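Local coordinates for protein aspartate aminotransferase, cytoplasmic (Schizosaccharomyces pombe 972h-, PDB 6JPK) that catalyses the pyridoxal phosphate-dependent exchange of an amino group between L-aspartate and 2-oxoglutarate, giving oxaloacetate and L-glutamate, at residues A83-F88 and H93-D98; L185-H190 and W235-F240; G228-D233 and Q311-W316; F113-F118 and D246-Q251. The protein carries 1 engineered substitution. All coordinates share one frame; numbering follows the deposited sequence.

Overall arrangement
The four contacts lie in or against the three-layered large domain of a fold type I aminotransferase, contact 3 reaching the start of helix 310-340. Contact 1 closes first along the chain. Contact 4 then spans a long loop that encloses contact 2, while contact 3 crosses both. Strand 247-252 of the central sheet links contacts 1, 2 and 4: helix 107-127 packs on one side of it (contact 4), and Val249 on the other meets Leu87 of contact 1 and Leu237 of contact 2. Centres mostly lie 15 to 17 Å apart; contacts 3 and 4, about 24 Å apart, do not touch. Val86 meets Leu230 and Phe313, so apolar packing continues from contact 1 into contact 3.

Contact 1: residues A83-F88 and H93-D98; sequences AAEVLF and HLLSED
Leu94 drops its CD1 methyl onto one face of the Phe88 ring, a CH-pi contact with CD1 3.9 Å from the ring centroid and only 17° off the normal. CB of the adjoining Leu87 lies against the opposite face, 3.9 Å above the plane, so the ring is held flat between two leucines. Phe88 is where helix 77-87 ends; with CG anti to its carbonyl carbon (chi1 -65°), the ring turns towards helix 93-96, which follows after a five-residue connection. This is the tight, buried part of this pair of consecutive helices, and Val241 and Val270 close in on both Phe88 and Leu94. A little further along, Ala84 CB meets Leu95 CD1 at 3.7 Å. Leu95 gets there by an infrequent leucine shape, chi1 -79° and chi2 -60°, that folds CD1 towards the small alanine.

The packing loosens towards solvent. Glu85 and Leu95, both partly exposed, touch through CG atoms 4.0 Å apart, and the glutamate chain then runs on extended, taking its carboxylate away from the apolar patch. The far end of the second segment is exposed as well. There Asp98, at positive phi, closes a Schellman motif with Asp98 N bonded to Leu95 O at 2.8 Å, and its OD1 forms a salt bridge to Lys277. Polar groups are thus kept to the margins. What joins these two helices is carbon against carbon, consistent with an association that depends on shape and burial, with charge pairing left to neighbouring elements.

Contact 2: residues L185-H190 and W235-F240; sequences LHACAH and WALNEF
Ala187 CB rests against Leu237 CD1 at 3.6 Å, the one apolar touch between the end of a sheet strand and a crossover helix of the fold type I large domain. Strand 182-186 runs parallel to strand 215-220, and helix 235-241 belongs to the next beta-alpha-beta crossover, on to strand 247-252. Leu237 has to reach for this contact. Its first torsion, -101°, sits well off a staggered value, and chi2 of 60° then swings CD1 over to the alanine; such an eclipsed-leaning shape is probably somewhat strained. The other methyl, CD2, packs against Leu87 and Val249.

Ala187 itself has no torsion to adjust, so its CB goes where the backbone puts it. That backbone, just past the strand, is still hydrogen-bonded to Asp219 of strand 215-220, which ties the methyl's position to the sheet. Beyond Ala187 the chain turns towards Asn191, which by similarity binds L-aspartate. On the way His190, with CG anti to its backbone N (chi1 -180°), brings its CD2 over the centre of the His186 ring, 3.3 Å above the plane.

Ala236 CB comes within 4.0 Å of Ala187 O, but the polar link here is indirect. One water donates to Ala187 O at 2.8 Å and accepts from Ala236 N at 2.9 Å.

Contact 3: residues G228-D233 and Q311-W316; sequences GDLNRD and QLFAEW
The rings of Phe313 and Trp316, one helical turn apart, meet the forked end of Leu230 with their outer ends. Trp316 CE3 lies over one face of the Phe313 ring, 4.2 Å above the plane and offset towards the rim. Phe313 offers its CZ to Leu230 CD1 at 3.4 Å, a close approach, with the two side chains arriving from opposite directions. The same methyl is 3.8 Å from Trp316 CZ3, and Leu230 CD2 adds a touch on Trp316 CH2 at 3.9 Å, this side chain crossing the leucine at about a right angle. Phe313 and Trp316 both hold CG anti to the backbone N (chi1 -169° and 176°), which sends the two rings out together. With an alanine in place of Leu230, both methyls would be gone, and a gap would probably open against Phe313 CZ and the CZ3 and CH2 atoms of Trp316.

Leu230 opens the short helix 230-233, whose N-cap is Asp229: its OD1 accepts from Arg232 N at 3.1 Å, met from above the carboxylate plane. The Arg232 guanidinium folds back with Asp229 CB over the centre of one face. On the other side, the rings stand on helix 310-340, the long helix that in this family runs from the large to the small domain. Trp316 NE1 is bonded to Asn256 O, beside Lys255, which by similarity carries the cofactor.

Contact 4: residues F113-F118 and D246-Q251; sequences FLAASF and DFFVCQ
Phe118 sets the CD2-CE2 rim of its ring against the CE2-CZ rim of Phe248, with Phe118 CD2 3.7 Å from Phe248 CZ. Neither ring lies over the face of the other: the centroids are 5.9 Å apart and the planes stand at 46°. Phe118 has CG anti to its backbone N (chi1 175°), which throws the ring out towards the strand. One turn earlier, Ala115 points at the strand and puts its CB 3.9 Å from Cys250 SG, with Phe248 CD2 a looser 4.4 Å away. The small alanine is consistent with the close approach of the two elements: the axes of 113-118 and 247-251 come within 9.0 Å. With an alanine in place of Phe118, the CE2-CZ rim of Phe248 would probably lose the ring it rests against, and Phe6 of the second subunit its ring partner.

On the helix's far side, Ser117 OG bonds to Phe113 O at 2.8 Å; Ser117 N reaches that oxygen from the opposite face, so it is gripped twice.

Segment 113-118 of helix 107-127 runs roughly antiparallel to strand residues 247-251, their axes at 152°, with strands 215-220 and 264-270 flanking that strand in the large-domain sheet. Helix 274-289 packs on Phe118 through Val280 and Leu284, and the N-terminal end of the second subunit reaches in, its Ser2 and Asp3 backbone nitrogens bonding the Asp246 carboxylate just before the strand.

Contact 1: residues A83-F88 and H93-D98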
# COMPACT_ATOMS: atom_id res chain seq x y z
N ALA A 83 15.46 -2.53 -9.84
CA ALA A 83 15.69 -2.06 -8.47
C ALA A 83 16.77 -2.89 -7.79
O ALA A 83 17.62 -2.35 -7.06
CB ALA A 83 14.39 -2.12 -7.67
N ALA A 84 16.76 -4.21 -8.00
CA ALA A 84 17.80 -5.08 -7.48
C ALA A 84 19.14 -4.80 -8.15
O ALA A 84 20.19 -4.82 -7.49
CB ALA A 84 17.40 -6.54 -7.66
N GLU A 85 19.14 -4.59 -9.47
CA GLU A 85 20.40 -4.37 -10.17
C GLU A 85 21.12 -3.13 -9.66
O GLU A 85 22.35 -3.14 -9.49
CB GLU A 85 20.16 -4.27 -11.68
CG GLU A 85 19.77 -5.61 -12.29
CD GLU A 85 19.40 -5.54 -13.78
OE1 GLU A 85 19.70 -6.52 -14.50
OE2 GLU A 85 18.81 -4.53 -14.22
N VAL A 86 20.38 -2.04 -9.38
CA VAL A 86 21.06 -0.81 -8.98
C VAL A 86 21.65 -0.95 -7.57
O VAL A 86 22.65 -0.30 -7.24
CB VAL A 86 20.13 0.41 -9.10
CG1 VAL A 86 19.04 0.39 -8.04
CG2 VAL A 86 20.94 1.73 -9.04
N LEU A 87 21.08 -1.83 -6.73
CA LEU A 87 21.65 -2.12 -5.40
C LEU A 87 22.95 -2.90 -5.50
O LEU A 87 23.85 -2.72 -4.67
CB LEU A 87 20.67 -2.94 -4.56
CG LEU A 87 19.41 -2.27 -4.03
CD1 LEU A 87 18.56 -3.29 -3.28
CD2 LEU A 87 19.77 -1.07 -3.15
N PHE A 88 23.05 -3.81 -6.47
CA PHE A 88 24.09 -4.81 -6.54
C PHE A 88 24.88 -4.71 -7.84
O PHE A 88 25.25 -5.72 -8.45
CB PHE A 88 23.50 -6.22 -6.39
CG PHE A 88 22.86 -6.48 -5.03
CD1 PHE A 88 23.64 -6.48 -3.88
CD2 PHE A 88 21.51 -6.73 -4.92
CE1 PHE A 88 23.06 -6.72 -2.62
CE2 PHE A 88 20.93 -6.97 -3.68
CZ PHE A 88 21.71 -6.96 -2.52
N HIS A 93 25.93 -11.32 -10.43
CA HIS A 93 25.66 -12.76 -10.38
C HIS A 93 24.49 -13.10 -9.46
O HIS A 93 23.88 -14.16 -9.64
CB HIS A 93 26.91 -13.53 -9.91
CG HIS A 93 27.21 -13.33 -8.46
ND1 HIS A 93 27.84 -12.20 -7.98
CD2 HIS A 93 26.95 -14.10 -7.38
CE1 HIS A 93 27.97 -12.29 -6.67
NE2 HIS A 93 27.43 -13.43 -6.28
N LEU A 94 24.17 -12.25 -8.49
CA LEU A 94 23.01 -12.52 -7.63
C LEU A 94 21.72 -12.54 -8.44
O LEU A 94 20.84 -13.37 -8.19
CB LEU A 94 22.90 -11.49 -6.51
CG LEU A 94 24.08 -11.39 -5.54
CD1 LEU A 94 23.92 -10.15 -4.64
CD2 LEU A 94 24.23 -12.67 -4.70
N LEU A 95 21.61 -11.65 -9.42
CA LEU A 95 20.44 -11.62 -10.29
C LEU A 95 20.47 -12.76 -11.31
O LEU A 95 19.48 -13.49 -11.46
CB LEU A 95 20.35 -10.28 -11.03
CG LEU A 95 19.82 -9.04 -10.31
CD1 LEU A 95 18.39 -9.29 -9.85
CD2 LEU A 95 20.73 -8.64 -9.16
N SER A 96 21.58 -12.91 -12.03
CA SER A 96 21.61 -13.87 -13.13
C SER A 96 21.53 -15.31 -12.63
O SER A 96 21.00 -16.17 -13.33
CB SER A 96 22.86 -13.65 -14.00
OG SER A 96 24.06 -13.86 -13.28
N GLU A 97 22.00 -15.58 -11.41
CA GLU A 97 21.77 -16.88 -10.80
C GLU A 97 20.36 -17.03 -10.22
O GLU A 97 20.06 -18.08 -9.65
CB GLU A 97 22.80 -17.15 -9.70
CG GLU A 97 24.23 -17.30 -10.20
CD GLU A 97 25.25 -17.43 -9.07
OE1 GLU A 97 24.85 -17.86 -7.96
OE2 GLU A 97 26.44 -17.11 -9.28
N ASP A 98 19.52 -16.00 -10.31
CA ASP A 98 18.13 -16.08 -9.84
C ASP A 98 18.08 -16.28 -8.32
O ASP A 98 17.28 -17.06 -7.80
CB ASP A 98 17.37 -17.20 -10.56
CG ASP A 98 15.86 -17.12 -10.38
OD1 ASP A 98 15.31 -16.00 -10.39
OD2 ASP A 98 15.22 -18.19 -10.25

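Contact 2: residues L185-H190 and W235-F240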
# COMPACT_ATOMS: atom_id res chain seq x y z
N LEU A 185 19.98 -2.81 10.09
CA LEU A 185 21.12 -1.94 9.82
C LEU A 185 20.75 -0.89 8.78
O LEU A 185 20.04 -1.18 7.81
CB LEU A 185 22.30 -2.76 9.30
CG LEU A 185 22.73 -3.93 10.20
CD1 LEU A 185 23.84 -4.74 9.54
CD2 LEU A 185 23.17 -3.42 11.58
N HIS A 186 21.23 0.34 8.99
CA HIS A 186 21.07 1.42 8.03
C HIS A 186 22.24 1.35 7.04
O HIS A 186 23.40 1.44 7.46
CB HIS A 186 21.06 2.79 8.72
CG HIS A 186 19.97 2.96 9.74
ND1 HIS A 186 19.07 4.00 9.68
CD2 HIS A 186 19.67 2.26 10.86
CE1 HIS A 186 18.24 3.92 10.71
NE2 HIS A 186 18.57 2.86 11.43
N ALA A 187 21.93 1.20 5.75
CA ALA A 187 23.00 1.01 4.76
C ALA A 187 23.87 2.25 4.61
O ALA A 187 25.08 2.14 4.42
CB ALA A 187 22.41 0.63 3.41
N CYS A 188 23.26 3.45 4.63
CA CYS A 188 24.00 4.71 4.61
C CYS A 188 23.06 5.83 5.02
O CYS A 188 21.83 5.68 4.99
CB CYS A 188 24.61 5.01 3.24
SG CYS A 188 23.39 5.35 1.94
N ALA A 189 23.64 6.98 5.37
CA ALA A 189 22.87 8.15 5.79
C ALA A 189 21.89 7.76 6.89
O ALA A 189 20.67 7.74 6.72
CB ALA A 189 22.13 8.78 4.61
N HIS A 190 22.48 7.41 8.03
CA HIS A 190 21.71 6.97 9.17
C HIS A 190 20.65 8.00 9.54
O HIS A 190 20.93 9.20 9.63
CB HIS A 190 22.63 6.71 10.37
CG HIS A 190 21.89 6.25 11.58
ND1 HIS A 190 21.45 7.11 12.56
CD2 HIS A 190 21.50 5.01 11.97
CE1 HIS A 190 20.82 6.43 13.50
NE2 HIS A 190 20.85 5.15 13.17
N TRP A 235 27.73 0.48 -0.72
CA TRP A 235 28.97 -0.24 -0.43
C TRP A 235 28.78 -1.30 0.65
O TRP A 235 29.29 -2.42 0.53
CB TRP A 235 30.08 0.74 -0.02
CG TRP A 235 31.35 -0.00 0.33
CD1 TRP A 235 32.35 -0.35 -0.53
CD2 TRP A 235 31.72 -0.53 1.61
NE1 TRP A 235 33.34 -1.05 0.14
CE2 TRP A 235 32.97 -1.17 1.46
CE3 TRP A 235 31.12 -0.51 2.88
CZ2 TRP A 235 33.63 -1.80 2.53
CZ3 TRP A 235 31.78 -1.14 3.95
CH2 TRP A 235 33.03 -1.77 3.76
N ALA A 236 28.07 -0.96 1.73
CA ALA A 236 27.92 -1.89 2.85
C ALA A 236 27.15 -3.14 2.44
O ALA A 236 27.52 -4.25 2.84
CB ALA A 236 27.22 -1.20 4.03
N LEU A 237 26.07 -2.96 1.66
CA LEU A 237 25.33 -4.08 1.09
C LEU A 237 26.22 -5.02 0.32
O LEU A 237 26.16 -6.24 0.48
CB LEU A 237 24.24 -3.56 0.14
CG LEU A 237 22.81 -3.50 0.61
CD1 LEU A 237 22.75 -2.59 1.81
CD2 LEU A 237 21.98 -2.97 -0.55
N ASN A 238 27.02 -4.46 -0.59
CA ASN A 238 27.83 -5.29 -1.47
C ASN A 238 29.00 -5.91 -0.72
O ASN A 238 29.47 -6.99 -1.09
CB ASN A 238 28.28 -4.47 -2.67
CG ASN A 238 27.14 -4.27 -3.66
OD1 ASN A 238 26.79 -5.18 -4.42
ND2 ASN A 238 26.54 -3.10 -3.63
N GLU A 239 29.48 -5.25 0.32
CA GLU A 239 30.52 -5.88 1.13
C GLU A 239 29.97 -7.10 1.85
O GLU A 239 30.64 -8.14 1.93
CB GLU A 239 31.09 -4.87 2.13
CG GLU A 239 32.44 -5.29 2.71
CD GLU A 239 33.57 -5.30 1.67
OE1 GLU A 239 33.41 -4.73 0.55
OE2 GLU A 239 34.62 -5.89 1.97
N PHE A 240 28.73 -7.01 2.36
CA PHE A 240 28.15 -8.12 3.09
C PHE A 240 27.94 -9.33 2.18
O PHE A 240 28.02 -10.47 2.66
CB PHE A 240 26.83 -7.70 3.75
CG PHE A 240 26.31 -8.69 4.75
CD1 PHE A 240 26.90 -8.81 6.00
CD2 PHE A 240 25.25 -9.53 4.44
CE1 PHE A 240 26.44 -9.74 6.92
CE2 PHE A 240 24.78 -10.46 5.36
CZ PHE A 240 25.37 -10.57 6.60
O HOH W 1 26.04 1.06 2.01

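Contact 3: residues G228-D233 and Q311-W316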
# COMPACT_ATOMS: atom_id res chain seq x y z
N GLY A 228 25.47 11.20 -3.87
CA GLY A 228 25.54 11.40 -5.31
C GLY A 228 26.21 10.27 -6.05
O GLY A 228 26.32 10.33 -7.28
N ASP A 229 26.65 9.23 -5.35
CA ASP A 229 27.39 8.10 -5.93
C ASP A 229 26.64 6.84 -5.51
O ASP A 229 26.63 6.49 -4.33
CB ASP A 229 28.83 8.10 -5.43
CG ASP A 229 29.71 7.02 -6.08
OD1 ASP A 229 29.24 5.90 -6.37
OD2 ASP A 229 30.91 7.31 -6.30
N LEU A 230 26.01 6.16 -6.48
CA LEU A 230 25.14 5.03 -6.17
C LEU A 230 25.92 3.86 -5.57
O LEU A 230 25.47 3.24 -4.61
CB LEU A 230 24.39 4.59 -7.42
CG LEU A 230 23.27 5.52 -7.87
CD1 LEU A 230 22.91 5.24 -9.32
CD2 LEU A 230 22.07 5.37 -6.97
N ASN A 231 27.06 3.51 -6.17
CA ASN A 231 27.83 2.36 -5.68
C ASN A 231 28.48 2.65 -4.33
O ASN A 231 28.61 1.73 -3.51
CB ASN A 231 28.90 1.95 -6.70
CG ASN A 231 28.29 1.35 -7.95
OD1 ASN A 231 27.09 1.08 -8.00
ND2 ASN A 231 29.11 1.14 -8.97
N ARG A 232 28.91 3.89 -4.08
CA ARG A 232 29.40 4.26 -2.76
C ARG A 232 28.31 4.07 -1.70
O ARG A 232 28.58 3.58 -0.60
CB ARG A 232 29.89 5.70 -2.75
CG ARG A 232 30.42 6.20 -1.41
CD ARG A 232 30.83 7.67 -1.50
NE ARG A 232 31.74 7.90 -2.63
CZ ARG A 232 31.96 9.08 -3.21
NH1 ARG A 232 31.33 10.17 -2.78
NH2 ARG A 232 32.80 9.16 -4.23
N ASP A 233 27.08 4.48 -2.01
CA ASP A 233 26.04 4.41 -1.00
C ASP A 233 25.55 2.99 -0.76
O ASP A 233 25.03 2.71 0.33
CB ASP A 233 24.88 5.33 -1.38
CG ASP A 233 25.26 6.81 -1.27
OD1 ASP A 233 26.38 7.10 -0.79
OD2 ASP A 233 24.46 7.69 -1.68
N GLN A 311 20.63 6.76 -20.88
CA GLN A 311 20.66 8.21 -20.85
C GLN A 311 19.85 8.77 -19.68
O GLN A 311 20.32 9.68 -18.98
CB GLN A 311 20.15 8.78 -22.18
CG GLN A 311 20.28 10.29 -22.23
CD GLN A 311 19.63 10.93 -23.44
OE1 GLN A 311 19.54 10.32 -24.52
NE2 GLN A 311 19.15 12.17 -23.27
N LEU A 312 18.63 8.27 -19.46
CA LEU A 312 17.88 8.73 -18.29
C LEU A 312 18.62 8.40 -17.00
O LEU A 312 18.64 9.21 -16.07
CB LEU A 312 16.48 8.12 -18.27
CG LEU A 312 15.45 8.61 -19.28
CD1 LEU A 312 14.14 7.85 -19.12
CD2 LEU A 312 15.23 10.11 -19.09
N PHE A 313 19.25 7.23 -16.94
CA PHE A 313 20.04 6.86 -15.76
C PHE A 313 21.13 7.90 -15.50
O PHE A 313 21.30 8.36 -14.37
CB PHE A 313 20.65 5.47 -15.92
CG PHE A 313 21.24 4.90 -14.65
CD1 PHE A 313 22.52 5.27 -14.22
CD2 PHE A 313 20.54 3.97 -13.89
CE1 PHE A 313 23.07 4.74 -13.04
CE2 PHE A 313 21.09 3.44 -12.72
CZ PHE A 313 22.35 3.82 -12.31
N ALA A 314 21.87 8.27 -16.55
CA ALA A 314 22.92 9.28 -16.40
C ALA A 314 22.35 10.63 -15.97
O ALA A 314 22.96 11.34 -15.17
CB ALA A 314 23.70 9.43 -17.71
N GLU A 315 21.19 11.01 -16.51
CA GLU A 315 20.58 12.27 -16.11
C GLU A 315 20.07 12.20 -14.67
O GLU A 315 20.17 13.19 -13.93
CB GLU A 315 19.45 12.63 -17.08
CG GLU A 315 20.01 12.91 -18.50
CD GLU A 315 18.96 13.01 -19.58
OE1 GLU A 315 17.78 13.21 -19.24
OE2 GLU A 315 19.32 12.92 -20.78
N TRP A 316 19.55 11.05 -14.26
CA TRP A 316 19.17 10.88 -12.86
C TRP A 316 20.38 11.05 -11.95
O TRP A 316 20.28 11.70 -10.89
CB TRP A 316 18.51 9.51 -12.66
CG TRP A 316 18.16 9.16 -11.23
CD1 TRP A 316 17.50 9.95 -10.32
CD2 TRP A 316 18.44 7.92 -10.55
NE1 TRP A 316 17.36 9.27 -9.12
CE2 TRP A 316 17.92 8.03 -9.24
CE3 TRP A 316 19.07 6.73 -10.93
CZ2 TRP A 316 18.01 6.99 -8.30
CZ3 TRP A 316 19.17 5.69 -9.99
CH2 TRP A 316 18.65 5.84 -8.69

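Contact 4: residues F113-F118 and D246-Q251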
# COMPACT_ATOMS: atom_id res chain seq x y z
N PHE A 113 7.55 -3.73 6.27
CA PHE A 113 6.42 -4.51 6.77
C PHE A 113 6.46 -5.92 6.19
O PHE A 113 6.24 -6.90 6.91
CB PHE A 113 5.10 -3.82 6.43
CG PHE A 113 3.89 -4.60 6.87
CD1 PHE A 113 3.23 -5.43 5.98
CD2 PHE A 113 3.43 -4.52 8.17
CE1 PHE A 113 2.12 -6.17 6.38
CE2 PHE A 113 2.33 -5.25 8.58
CZ PHE A 113 1.67 -6.08 7.68
N LEU A 114 6.77 -6.03 4.90
CA LEU A 114 6.88 -7.35 4.27
C LEU A 114 7.96 -8.19 4.93
O LEU A 114 7.74 -9.35 5.28
CB LEU A 114 7.19 -7.20 2.78
CG LEU A 114 6.09 -7.35 1.74
CD1 LEU A 114 6.71 -7.23 0.35
CD2 LEU A 114 5.38 -8.69 1.91
N ALA A 115 9.16 -7.62 5.06
CA ALA A 115 10.27 -8.39 5.62
C ALA A 115 9.95 -8.82 7.04
O ALA A 115 10.19 -9.97 7.42
CB ALA A 115 11.55 -7.57 5.57
N ALA A 116 9.39 -7.91 7.84
CA ALA A 116 9.12 -8.21 9.24
C ALA A 116 8.02 -9.25 9.38
O ALA A 116 8.13 -10.16 10.21
CB ALA A 116 8.74 -6.94 10.00
N SER A 117 6.94 -9.14 8.58
CA SER A 117 5.90 -10.16 8.59
C SER A 117 6.47 -11.53 8.25
O SER A 117 6.24 -12.51 8.95
CB SER A 117 4.77 -9.82 7.62
OG SER A 117 4.20 -8.57 7.91
N PHE A 118 7.24 -11.60 7.16
CA PHE A 118 7.85 -12.87 6.79
C PHE A 118 8.77 -13.39 7.90
O PHE A 118 8.69 -14.56 8.29
CB PHE A 118 8.64 -12.74 5.48
CG PHE A 118 9.37 -14.00 5.14
CD1 PHE A 118 8.71 -15.04 4.52
CD2 PHE A 118 10.69 -14.18 5.51
CE1 PHE A 118 9.36 -16.23 4.23
CE2 PHE A 118 11.34 -15.36 5.24
CZ PHE A 118 10.67 -16.39 4.59
N ASP A 246 22.55 -15.54 3.62
CA ASP A 246 21.35 -14.90 3.09
C ASP A 246 20.93 -13.75 4.01
O ASP A 246 21.24 -13.74 5.21
CB ASP A 246 20.21 -15.91 2.85
CG ASP A 246 20.01 -16.93 3.98
OD1 ASP A 246 21.00 -17.44 4.56
OD2 ASP A 246 18.83 -17.29 4.24
N PHE A 247 20.29 -12.74 3.42
CA PHE A 247 19.91 -11.54 4.17
C PHE A 247 18.79 -10.83 3.42
O PHE A 247 18.44 -11.20 2.29
CB PHE A 247 21.12 -10.62 4.41
CG PHE A 247 21.73 -10.04 3.14
CD1 PHE A 247 22.55 -10.81 2.32
CD2 PHE A 247 21.52 -8.70 2.80
CE1 PHE A 247 23.12 -10.27 1.16
CE2 PHE A 247 22.09 -8.15 1.64
CZ PHE A 247 22.89 -8.94 0.82
N PHE A 248 18.25 -9.77 4.05
CA PHE A 248 17.13 -9.00 3.52
C PHE A 248 17.52 -7.55 3.27
O PHE A 248 18.38 -7.00 3.97
CB PHE A 248 15.92 -9.00 4.47
CG PHE A 248 15.32 -10.35 4.68
CD1 PHE A 248 15.91 -11.26 5.55
CD2 PHE A 248 14.14 -10.71 4.03
CE1 PHE A 248 15.34 -12.51 5.77
CE2 PHE A 248 13.56 -11.96 4.24
CZ PHE A 248 14.17 -12.87 5.10
N VAL A 249 16.87 -6.94 2.29
CA VAL A 249 17.07 -5.52 1.98
C VAL A 249 15.72 -4.86 1.78
O VAL A 249 14.89 -5.37 1.02
CB VAL A 249 17.95 -5.32 0.73
CG1 VAL A 249 18.18 -3.83 0.48
CG2 VAL A 249 19.27 -6.08 0.84
N CYS A 250 15.50 -3.72 2.44
CA CYS A 250 14.30 -2.91 2.24
C CYS A 250 14.71 -1.59 1.59
O CYS A 250 15.46 -0.81 2.18
CB CYS A 250 13.58 -2.65 3.57
SG CYS A 250 13.20 -4.16 4.47
N GLN A 251 14.19 -1.34 0.39
CA GLN A 251 14.68 -0.29 -0.49
C GLN A 251 13.56 0.70 -0.78
O GLN A 251 12.44 0.29 -1.09
CB GLN A 251 15.21 -0.90 -1.79
CG GLN A 251 15.59 0.07 -2.90
CD GLN A 251 15.93 -0.69 -4.18
OE1 GLN A 251 15.33 -1.74 -4.46
NE2 GLN A 251 16.91 -0.21 -4.94